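Local coordinates for imine reductase (Bacillus cereus, PDB 4D3D), which catalyses the NADPH-dependent, S-selective reduction of the cyclic imine 2-methylpyrroline, at the interface of chains A and B. Numbering follows the deposited sequence. Chains: chain A/B, Imine reductase.

Contact 1: the interface of chains A and B. Residues chain A 233-234, 237, 240-241; chain B 201, 214-216, 219.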
loop_
_atom_site.group_PDB
_atom_site.type_symbol
_atom_site.label_atom_id
_atom_site.label_comp_id
_atom_site.label_asym_id
_atom_site.label_seq_id
_atom_site.Cartn_x
_atom_site.Cartn_y
_atom_site.Cartn_z
ATOM N N VAL A 233 9.591 6.309 -2.953
ATOM C CA VAL A 233 10.264 5.359 -3.799
ATOM C C VAL A 233 11.358 6.092 -4.644
ATOM O O VAL A 233 12.433 5.611 -4.685
ATOM C CB VAL A 233 9.280 4.623 -4.730
ATOM C CG1 VAL A 233 10.023 3.760 -5.735
ATOM C CG2 VAL A 233 8.376 3.709 -3.888
ATOM N N GLU A 234 11.037 7.237 -5.211
ATOM C CA GLU A 234 12.028 7.996 -6.018
ATOM C C GLU A 234 13.253 8.384 -5.135
ATOM O O GLU A 234 14.402 8.219 -5.565
ATOM C CB GLU A 234 11.433 9.270 -6.635
ATOM C CG GLU A 234 10.353 9.136 -7.723
ATOM C CD GLU A 234 9.438 10.393 -7.855
ATOM O OE1 GLU A 234 9.945 11.525 -7.643
ATOM O OE2 GLU A 234 8.203 10.281 -8.114
ATOM N N THR A 237 15.384 5.072 -4.082
ATOM C CA THR A 237 15.861 4.198 -5.175
ATOM C C THR A 237 17.417 4.163 -5.338
ATOM O O THR A 237 18.004 3.065 -5.383
ATOM C CB THR A 237 15.096 4.568 -6.488
ATOM O OG1 THR A 237 13.776 3.982 -6.411
ATOM C CG2 THR A 237 15.766 4.054 -7.761
ATOM N N LEU A 240 19.091 2.485 -2.345
ATOM C CA LEU A 240 18.902 1.059 -2.403
ATOM C C LEU A 240 19.848 0.359 -3.436
ATOM O O LEU A 240 20.369 -0.729 -3.158
ATOM C CB LEU A 240 17.422 0.769 -2.771
ATOM C CG LEU A 240 16.458 0.942 -1.553
ATOM C CD1 LEU A 240 15.013 1.232 -1.993
ATOM C CD2 LEU A 240 16.540 -0.289 -0.680
ATOM N N ASP A 241 20.036 1.001 -4.597
ATOM C CA ASP A 241 20.884 0.394 -5.639
ATOM C C ASP A 241 22.377 0.425 -5.251
ATOM O O ASP A 241 23.122 -0.413 -5.713
ATOM C CB ASP A 241 20.688 1.072 -7.006
ATOM C CG ASP A 241 19.523 0.476 -7.785
ATOM O OD1 ASP A 241 19.076 -0.652 -7.398
ATOM O OD2 ASP A 241 19.078 1.153 -8.746
ATOM N N TYR B 201 6.686 -2.728 -1.113
ATOM C CA TYR B 201 7.643 -2.193 -2.114
ATOM C C TYR B 201 9.023 -2.789 -1.888
ATOM O O TYR B 201 9.656 -3.336 -2.820
ATOM C CB TYR B 201 7.693 -0.696 -2.129
ATOM C CG TYR B 201 8.879 -0.172 -2.848
ATOM C CD1 TYR B 201 8.985 -0.274 -4.236
ATOM C CD2 TYR B 201 10.019 0.260 -2.123
ATOM C CE1 TYR B 201 10.163 0.115 -4.899
ATOM C CE2 TYR B 201 11.177 0.669 -2.748
ATOM C CZ TYR B 201 11.275 0.599 -4.119
ATOM O OH TYR B 201 12.446 0.997 -4.796
ATOM N N THR B 214 17.297 -4.060 -10.977
ATOM C CA THR B 214 17.644 -3.002 -10.031
ATOM C C THR B 214 16.433 -2.148 -9.583
ATOM O O THR B 214 15.336 -2.191 -10.187
ATOM C CB THR B 214 18.681 -2.028 -10.593
ATOM O OG1 THR B 214 18.146 -1.296 -11.696
ATOM C CG2 THR B 214 19.881 -2.842 -11.049
ATOM N N ALA B 215 16.637 -1.354 -8.530
ATOM C CA ALA B 215 15.607 -0.432 -8.151
ATOM C C ALA B 215 15.356 0.618 -9.220
ATOM O O ALA B 215 14.239 1.026 -9.438
ATOM C CB ALA B 215 15.908 0.214 -6.830
ATOM N N GLU B 216 16.411 1.018 -9.943
ATOM C CA GLU B 216 16.220 1.985 -11.048
ATOM C C GLU B 216 15.326 1.438 -12.169
ATOM O O GLU B 216 14.419 2.160 -12.661
ATOM C CB GLU B 216 17.624 2.393 -11.601
ATOM C CG GLU B 216 17.523 3.462 -12.700
ATOM C CD GLU B 216 17.071 4.821 -12.172
ATOM O OE1 GLU B 216 17.136 5.060 -10.925
ATOM O OE2 GLU B 216 16.652 5.657 -13.002
ATOM N N LEU B 219 11.667 1.259 -10.640
ATOM C CA LEU B 219 11.098 2.538 -10.343
ATOM C C LEU B 219 9.812 2.948 -11.081
ATOM O O LEU B 219 8.791 3.238 -10.461
ATOM C CB LEU B 219 12.170 3.664 -10.497
ATOM C CG LEU B 219 11.762 5.087 -10.322
ATOM C CD1 LEU B 219 11.168 5.388 -8.948
ATOM C CD2 LEU B 219 12.933 6.071 -10.628
HETATM O O HOH W 1 12.537 1.630 -7.346
#

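Contact 2: the interface of chains A and B. Residues chain A 201-202, 205-206, 209, 215; chain B 233, 237, 240-241, 300.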
loop_
_atom_site.group_PDB
_atom_site.type_symbol
_atom_site.label_atom_id
_atom_site.label_comp_id
_atom_site.label_asym_id
_atom_site.label_seq_id
_atom_site.Cartn_x
_atom_site.Cartn_y
_atom_site.Cartn_z
ATOM N N TYR A 201 -5.237 -0.860 3.036
ATOM C CA TYR A 201 -6.386 0.044 2.967
ATOM C C TYR A 201 -7.608 -0.514 3.648
ATOM O O TYR A 201 -8.273 0.193 4.440
ATOM C CB TYR A 201 -6.644 0.462 1.497
ATOM C CG TYR A 201 -7.985 1.091 1.324
ATOM C CD1 TYR A 201 -8.215 2.383 1.744
ATOM C CD2 TYR A 201 -9.071 0.343 0.832
ATOM C CE1 TYR A 201 -9.517 2.911 1.635
ATOM C CE2 TYR A 201 -10.354 0.893 0.682
ATOM C CZ TYR A 201 -10.540 2.173 1.095
ATOM O OH TYR A 201 -11.789 2.716 1.076
ATOM N N LEU A 202 -7.999 -1.802 3.357
ATOM C CA LEU A 202 -9.175 -2.393 3.948
ATOM C C LEU A 202 -8.997 -2.516 5.454
ATOM O O LEU A 202 -9.927 -2.237 6.196
ATOM C CB LEU A 202 -9.505 -3.755 3.358
ATOM C CG LEU A 202 -9.880 -3.703 1.859
ATOM C CD1 LEU A 202 -10.011 -5.106 1.366
ATOM C CD2 LEU A 202 -11.212 -2.993 1.609
ATOM N N LEU A 205 -9.430 0.961 6.906
ATOM C CA LEU A 205 -10.821 1.293 6.838
ATOM C C LEU A 205 -11.607 0.602 7.954
ATOM O O LEU A 205 -12.512 1.217 8.549
ATOM C CB LEU A 205 -11.383 0.964 5.424
ATOM C CG LEU A 205 -12.847 1.244 5.281
ATOM C CD1 LEU A 205 -13.180 2.707 5.444
ATOM C CD2 LEU A 205 -13.237 0.730 3.887
ATOM N N ALA A 206 -11.286 -0.630 8.218
ATOM C CA ALA A 206 -11.981 -1.324 9.301
ATOM C C ALA A 206 -11.784 -0.570 10.666
ATOM O O ALA A 206 -12.778 -0.505 11.483
ATOM C CB ALA A 206 -11.490 -2.732 9.399
ATOM N N ASN A 209 -13.975 2.651 10.479
ATOM C CA ASN A 209 -15.355 2.233 10.693
ATOM C C ASN A 209 -15.680 1.891 12.199
ATOM O O ASN A 209 -16.749 2.346 12.697
ATOM C CB ASN A 209 -15.759 0.995 9.891
ATOM C CG ASN A 209 -15.769 1.179 8.363
ATOM O OD1 ASN A 209 -15.744 0.148 7.672
ATOM N ND2 ASN A 209 -15.817 2.352 7.866
ATOM N N ALA A 215 -16.044 5.198 4.687
ATOM C CA ALA A 215 -15.096 5.180 3.582
ATOM C C ALA A 215 -15.101 6.490 2.851
ATOM O O ALA A 215 -14.053 6.961 2.410
ATOM C CB ALA A 215 -15.341 4.031 2.659
ATOM N N VAL B 233 -9.445 2.674 -4.803
ATOM C CA VAL B 233 -10.117 3.191 -3.604
ATOM C C VAL B 233 -11.352 3.995 -3.971
ATOM O O VAL B 233 -12.387 3.764 -3.433
ATOM C CB VAL B 233 -9.128 3.984 -2.733
ATOM C CG1 VAL B 233 -9.854 4.687 -1.649
ATOM C CG2 VAL B 233 -8.033 3.104 -2.222
ATOM N N THR B 237 -15.067 2.657 -2.719
ATOM C CA THR B 237 -15.613 3.487 -1.623
ATOM C C THR B 237 -17.137 3.457 -1.432
ATOM O O THR B 237 -17.643 3.084 -0.364
ATOM C CB THR B 237 -15.010 4.912 -1.689
ATOM O OG1 THR B 237 -13.649 4.868 -1.228
ATOM C CG2 THR B 237 -15.768 5.904 -0.894
ATOM N N LEU B 240 -18.329 -0.110 -0.415
ATOM C CA LEU B 240 -17.972 -0.367 0.964
ATOM C C LEU B 240 -18.951 0.346 1.895
ATOM O O LEU B 240 -19.399 -0.304 2.910
ATOM C CB LEU B 240 -16.541 0.121 1.198
ATOM C CG LEU B 240 -15.461 -0.902 0.690
ATOM C CD1 LEU B 240 -14.123 -0.228 0.366
ATOM C CD2 LEU B 240 -15.287 -2.024 1.664
ATOM N N ASP B 241 -19.288 1.601 1.593
ATOM C CA ASP B 241 -20.231 2.358 2.454
ATOM C C ASP B 241 -21.661 1.808 2.444
ATOM O O ASP B 241 -22.385 1.947 3.459
ATOM C CB ASP B 241 -20.220 3.862 2.179
ATOM C CG ASP B 241 -19.025 4.583 2.841
ATOM O OD1 ASP B 241 -18.388 3.949 3.717
ATOM O OD2 ASP B 241 -18.763 5.706 2.389
ATOM N N ILE B 300 -12.917 -7.163 4.351
ATOM C CA ILE B 300 -13.097 -6.249 5.472
ATOM C C ILE B 300 -13.863 -6.938 6.608
ATOM O O ILE B 300 -13.653 -6.653 7.769
ATOM C CB ILE B 300 -13.691 -4.923 5.014
ATOM C CG1 ILE B 300 -13.342 -3.857 6.075
ATOM C CG2 ILE B 300 -15.133 -5.045 4.800
ATOM C CD1 ILE B 300 -13.709 -2.450 5.714
HETATM O O HOH W 2 -12.214 5.417 1.093
#

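Contact 3: the interface of chains A and B. Residues chain A 202-203, 206, 270-272; chain B 300, 302-304.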
loop_
_atom_site.group_PDB
_atom_site.type_symbol
_atom_site.label_atom_id
_atom_site.label_comp_id
_atom_site.label_asym_id
_atom_site.label_seq_id
_atom_site.Cartn_x
_atom_site.Cartn_y
_atom_site.Cartn_z
ATOM N N LEU A 202 -7.999 -1.802 3.357
ATOM C CA LEU A 202 -9.175 -2.393 3.948
ATOM C C LEU A 202 -8.997 -2.516 5.454
ATOM O O LEU A 202 -9.927 -2.237 6.196
ATOM C CB LEU A 202 -9.505 -3.755 3.358
ATOM C CG LEU A 202 -9.880 -3.703 1.859
ATOM C CD1 LEU A 202 -10.011 -5.106 1.366
ATOM C CD2 LEU A 202 -11.212 -2.993 1.609
ATOM N N HIS A 203 -7.770 -2.826 5.866
ATOM C CA HIS A 203 -7.478 -2.916 7.326
ATOM C C HIS A 203 -7.629 -1.529 8.021
ATOM O O HIS A 203 -8.321 -1.395 9.065
ATOM C CB HIS A 203 -6.046 -3.448 7.485
ATOM C CG HIS A 203 -5.715 -3.680 8.884
ATOM N ND1 HIS A 203 -5.123 -2.717 9.693
ATOM C CD2 HIS A 203 -5.870 -4.787 9.628
ATOM C CE1 HIS A 203 -4.998 -3.234 10.905
ATOM N NE2 HIS A 203 -5.440 -4.479 10.888
ATOM N N ALA A 206 -11.286 -0.630 8.218
ATOM C CA ALA A 206 -11.981 -1.324 9.301
ATOM C C ALA A 206 -11.784 -0.570 10.666
ATOM O O ALA A 206 -12.778 -0.505 11.483
ATOM C CB ALA A 206 -11.490 -2.732 9.399
ATOM N N GLY A 270 -10.699 -3.300 18.153
ATOM C CA GLY A 270 -11.125 -4.671 17.981
ATOM C C GLY A 270 -10.914 -5.276 16.589
ATOM O O GLY A 270 -11.602 -6.217 16.206
ATOM N N ILE A 271 -9.936 -4.780 15.875
ATOM C CA ILE A 271 -9.655 -5.219 14.481
ATOM C C ILE A 271 -8.580 -6.299 14.463
ATOM O O ILE A 271 -7.688 -6.330 15.337
ATOM C CB ILE A 271 -9.360 -3.963 13.637
ATOM C CG1 ILE A 271 -10.560 -2.993 13.557
ATOM C CG2 ILE A 271 -8.806 -4.285 12.209
ATOM C CD1 ILE A 271 -11.890 -3.638 13.225
ATOM N N ASP A 272 -8.653 -7.227 13.511
ATOM C CA ASP A 272 -7.655 -8.280 13.346
ATOM C C ASP A 272 -6.234 -7.732 13.282
ATOM O O ASP A 272 -5.910 -6.828 12.516
ATOM C CB ASP A 272 -7.923 -9.079 12.078
ATOM C CG ASP A 272 -7.120 -10.372 12.000
ATOM O OD1 ASP A 272 -7.447 -11.322 12.784
ATOM O OD2 ASP A 272 -6.238 -10.452 11.119
ATOM N N ILE B 300 -12.917 -7.163 4.351
ATOM C CA ILE B 300 -13.097 -6.249 5.472
ATOM C C ILE B 300 -13.863 -6.938 6.608
ATOM O O ILE B 300 -13.653 -6.653 7.769
ATOM C CB ILE B 300 -13.691 -4.923 5.014
ATOM C CG1 ILE B 300 -13.342 -3.857 6.075
ATOM C CG2 ILE B 300 -15.133 -5.045 4.800
ATOM C CD1 ILE B 300 -13.709 -2.450 5.714
ATOM N N ILE B 302 -13.288 -10.052 7.537
ATOM C CA ILE B 302 -12.303 -10.739 8.273
ATOM C C ILE B 302 -11.584 -9.765 9.245
ATOM O O ILE B 302 -11.335 -10.129 10.401
ATOM C CB ILE B 302 -11.278 -11.433 7.343
ATOM C CG1 ILE B 302 -11.975 -12.524 6.519
ATOM C CG2 ILE B 302 -10.097 -11.981 8.127
ATOM C CD1 ILE B 302 -12.617 -13.600 7.362
ATOM N N PHE B 303 -11.238 -8.564 8.768
ATOM C CA PHE B 303 -10.554 -7.598 9.607
ATOM C C PHE B 303 -11.478 -7.176 10.783
ATOM O O PHE B 303 -10.990 -6.951 11.897
ATOM C CB PHE B 303 -10.106 -6.421 8.801
ATOM C CG PHE B 303 -8.993 -6.708 7.828
ATOM C CD1 PHE B 303 -7.933 -7.530 8.168
ATOM C CD2 PHE B 303 -8.973 -6.165 6.550
ATOM C CE1 PHE B 303 -6.908 -7.775 7.300
ATOM C CE2 PHE B 303 -7.928 -6.431 5.652
ATOM C CZ PHE B 303 -6.872 -7.197 6.039
ATOM N N LYS B 304 -12.782 -7.095 10.514
ATOM C CA LYS B 304 -13.756 -6.577 11.471
ATOM C C LYS B 304 -13.917 -7.590 12.544
ATOM O O LYS B 304 -14.107 -7.197 13.686
ATOM C CB LYS B 304 -15.172 -6.334 10.852
ATOM C CG LYS B 304 -15.243 -5.158 9.926
HETATM O O HOH W 3 -14.302 -6.229 15.905
#

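Contact 4: the interface of chains A and B. Residues chain A 229, 232-233, 296; chain B 194, 198, 226.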
loop_
_atom_site.group_PDB
_atom_site.type_symbol
_atom_site.label_atom_id
_atom_site.label_comp_id
_atom_site.label_asym_id
_atom_site.label_seq_id
_atom_site.Cartn_x
_atom_site.Cartn_y
_atom_site.Cartn_z
ATOM N N LEU A 229 3.331 7.910 -2.119
ATOM C CA LEU A 229 4.297 6.874 -2.027
ATOM C C LEU A 229 5.367 6.923 -3.117
ATOM O O LEU A 229 6.539 6.628 -2.847
ATOM C CB LEU A 229 3.631 5.490 -1.914
ATOM C CG LEU A 229 2.732 5.316 -0.658
ATOM C CD1 LEU A 229 2.200 3.931 -0.547
ATOM C CD2 LEU A 229 3.388 5.781 0.660
ATOM N N PHE A 232 8.520 8.783 -2.114
ATOM C CA PHE A 232 9.403 8.043 -1.261
ATOM C C PHE A 232 10.221 7.048 -2.065
ATOM O O PHE A 232 11.408 6.856 -1.855
ATOM C CB PHE A 232 8.605 7.333 -0.096
ATOM C CG PHE A 232 8.015 8.279 0.908
ATOM C CD1 PHE A 232 6.793 8.900 0.711
ATOM C CD2 PHE A 232 8.720 8.604 2.059
ATOM C CE1 PHE A 232 6.277 9.812 1.611
ATOM C CE2 PHE A 232 8.192 9.493 2.969
ATOM C CZ PHE A 232 7.008 10.127 2.743
ATOM N N VAL A 233 9.591 6.309 -2.953
ATOM C CA VAL A 233 10.264 5.359 -3.799
ATOM C C VAL A 233 11.358 6.092 -4.644
ATOM O O VAL A 233 12.433 5.611 -4.685
ATOM C CB VAL A 233 9.280 4.623 -4.730
ATOM C CG1 VAL A 233 10.023 3.760 -5.735
ATOM C CG2 VAL A 233 8.376 3.709 -3.888
ATOM N N PHE A 296 14.902 2.757 7.668
ATOM C CA PHE A 296 14.001 1.574 7.611
ATOM C C PHE A 296 14.142 0.843 6.280
ATOM O O PHE A 296 13.752 -0.329 6.192
ATOM C CB PHE A 296 12.522 1.982 7.798
ATOM C CG PHE A 296 11.837 2.458 6.536
ATOM C CD1 PHE A 296 11.891 3.768 6.118
ATOM C CD2 PHE A 296 11.025 1.570 5.817
ATOM C CE1 PHE A 296 11.234 4.204 4.987
ATOM C CE2 PHE A 296 10.328 1.994 4.689
ATOM C CZ PHE A 296 10.451 3.306 4.258
ATOM N N PHE B 194 0.932 3.539 5.024
ATOM C CA PHE B 194 2.308 3.886 4.734
ATOM C C PHE B 194 3.255 2.752 4.956
ATOM O O PHE B 194 3.996 2.325 4.065
ATOM C CB PHE B 194 2.802 5.150 5.495
ATOM C CG PHE B 194 4.252 5.474 5.136
ATOM C CD1 PHE B 194 4.504 6.254 4.011
ATOM C CD2 PHE B 194 5.312 5.042 5.917
ATOM C CE1 PHE B 194 5.819 6.567 3.666
ATOM C CE2 PHE B 194 6.621 5.290 5.537
ATOM C CZ PHE B 194 6.851 6.056 4.411
ATOM N N MET B 198 4.779 0.498 2.009
ATOM C CA MET B 198 6.219 0.645 1.751
ATOM C C MET B 198 7.019 -0.625 2.007
ATOM O O MET B 198 7.972 -0.972 1.239
ATOM C CB MET B 198 6.778 1.811 2.553
ATOM C CG MET B 198 6.376 3.139 1.994
ATOM S SD MET B 198 6.756 3.530 0.272
ATOM C CE MET B 198 8.549 3.456 0.317
ATOM N N MET B 226 1.638 2.222 -7.593
ATOM C CA MET B 226 1.215 3.029 -6.450
ATOM C C MET B 226 0.267 4.151 -6.789
ATOM O O MET B 226 -0.739 4.372 -6.119
ATOM C CB MET B 226 2.430 3.621 -5.742
ATOM C CG MET B 226 3.230 2.544 -5.109
ATOM S SD MET B 226 4.832 3.108 -4.561
ATOM C CE MET B 226 5.131 1.841 -3.408
#

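Contact 1: the interface of chains A and B
A:Asp241, at the C-terminal end of helix 215-242, faces the first turn of the same helix in chain B, where the extended backbone of B:Thr214 gives way to helical B:Ala215 and B:Glu216. Its carboxylate caps that helix start like a fork. OD1 accepts the amide N of B:Ala215 at 2.8 Å through its syn lone pair, and OD2 takes the amide N of B:Glu216 at 2.9 Å, also on the syn side but 18° out of the carboxylate plane. Two bonds fix the rotation of the carboxylate, and the positive end of the helix dipole would probably favour its negative charge.

One helical turn back, A:Thr237 gives its OG1 hydroxyl to the carbonyl O of A:Val233 at 2.7 Å. The same OG1 holds water 1 at 2.8 Å, and that water also meets the phenol OH of B:Tyr201 at 2.6 Å and the carbonyl O of B:Ala215. With OG1 anti to the carbonyl carbon (chi1 -78°), the threonine methyl CG2 points toward B:Ala215 and B:Glu216. A:Val233 covers one face of the B:Tyr201 ring: CG2 sits over its centre, 3.9 Å from the centroid, while CG1 lies 3.7 Å from CE1 of B:Tyr201 and 3.8 Å from CD1 of B:Leu219.

Contact 2: the interface of chains A and B
Water 2 joins A:Tyr201 to B:Thr237: it lies 2.7 Å from the phenol OH of A:Tyr201 and 2.8 Å from the hydroxyl OG1 of B:Thr237, and the carbonyl O of A:Ala215 grips it from a third direction at 2.7 Å. The two hydroxyls do not bond directly, so the water carries the polar link between the chains. A:Ala215 also gives its amide N to the syn lone pair of B:Asp241 OD1 at 2.8 Å, as its chain-exchanged twin does at the other end of the interface.

Beside this polar group the contact turns greasy. B:Leu240 meets A:Tyr201 tip to tip, its CD1 methyl 3.9 Å from ring atom CE2, and the same methyl touches CD2 of A:Leu205 at 3.8 Å. B:Val233 lies against the tyrosine ring, with CG2 over the centre of one face. From the chain B C-terminal segment, B:Ile300 slants across A:Leu205. Its CG1 stands roughly anti to the backbone N (chi1 -158°) and the chain continues extended (chi2 173°), which carries the CD1 methyl well forward onto helix 182-210. That methyl rests 3.7 Å from A:Leu205 CD2, and also touches the amide oxygen OD1 of A:Asn209 at 3.8 Å.

Contact 3: the interface of chains A and B
Helix 182-210 and the loop 270-272 of chain A receive the short C-terminal helix 300-304 of chain B, with A:His203 and A:Asp272 meeting B:Phe303. All of this belongs to the C-terminal domain of the NADPH-dependent reductive aminase-like family, in a protein that also carries a 6-phosphogluconate dehydrogenase-type NAD-binding domain.

B:Phe303 is used twice. Its backbone carbonyl O accepts the amide N of A:Asp272 at 2.9 Å, a nearly straight bond (171° at the hydrogen) lying in the carbonyl plane on a lone pair. Its ring is laid against helix 182-210, where A:His203 comes down edge-on: the imidazole CD2 points at the phenyl face, 3.7 Å from CD1, with the planes 84° apart and the centroids separated by 5.1 Å. A:His203 CB lies over a phenyl face toward the rim, and A:Leu202 CB meets the phenyl edge in plane, 3.9 Å from CE2.

The imidazole is itself steadied from within chain A. With CG anti to the backbone N (chi1 -175°), it reaches the loop, and NE2 donates to the carbonyl O of A:Asp272 at 2.9 Å, in the ring plane, the same residue whose amide binds B:Phe303. Alongside, A:Ile271 CG2 lies 3.5 Å from the B:Phe303 carbonyl O.

Contact 4: the interface of chains A and B
B:Phe194 drives an edge into the face of A:Phe232: its CE1 stands 3.6 Å above the phenyl plane of A:Phe232, over the ring centre. The planes are inclined at 71° and the centroids are 4.9 Å apart, a typical edge-to-face pair. One face of the B:Phe194 ring is covered from its own chain by CG of B:Met198, set toward the rim. A:Leu229 approaches the CD1 corner obliquely from that same side, its CD2 methyl 3.6 Å from CD1 of B:Phe194; A:Phe232 CG lies at the ring edge in plane.

B:Met198 fills the angle between these groups. Its chain is folded at chi2 and chi3 (-56° and -62°), which curls the terminal CE methyl back to within 3.9 Å of A:Phe232 CB, while CB lies more loosely against the rim of A:Phe296. B:Met226 behaves differently. Extended beyond CG, it pushes its sulfur across to the partner helix, where SD sits 3.7 Å from CG2 of A:Val233 and 3.8 Å from CB of A:Leu229. No hydrogen bond crosses here; the grip is carried by aromatic rings, branched methyls and thioethers.

A:Phe232 also belongs to a pocket that holds a polyethylene glycol derivative, probably from crystallisation. The patch is formed where helix 215-242 of chain A packs against helices 182-210 and 215-242 of chain B, with the 3-10 helix 296-299 of chain A flanking it.

Contacts 1 and 2 lie about 30 Å apart between the centres of their C-alpha atoms and are partly twins, exchanging the chains across the two-fold axis; contact 2 adds the C-terminal segment. Contact 3 continues it about 9 Å away, sharing A:Leu202, A:Ala206 and B:Ile300. Contact 4 lies about 10 Å from contact 1, with A:Val233 in both, and about 21 Å from contact 2. Helices 182-210 and 215-242 run through most of this interface, joined at contact 3 by loop 270-272 and the C-terminal helix, with water-linked polar groups toward its ends and an apolar stretch inward. This interlocking is consistent with a stable dimer.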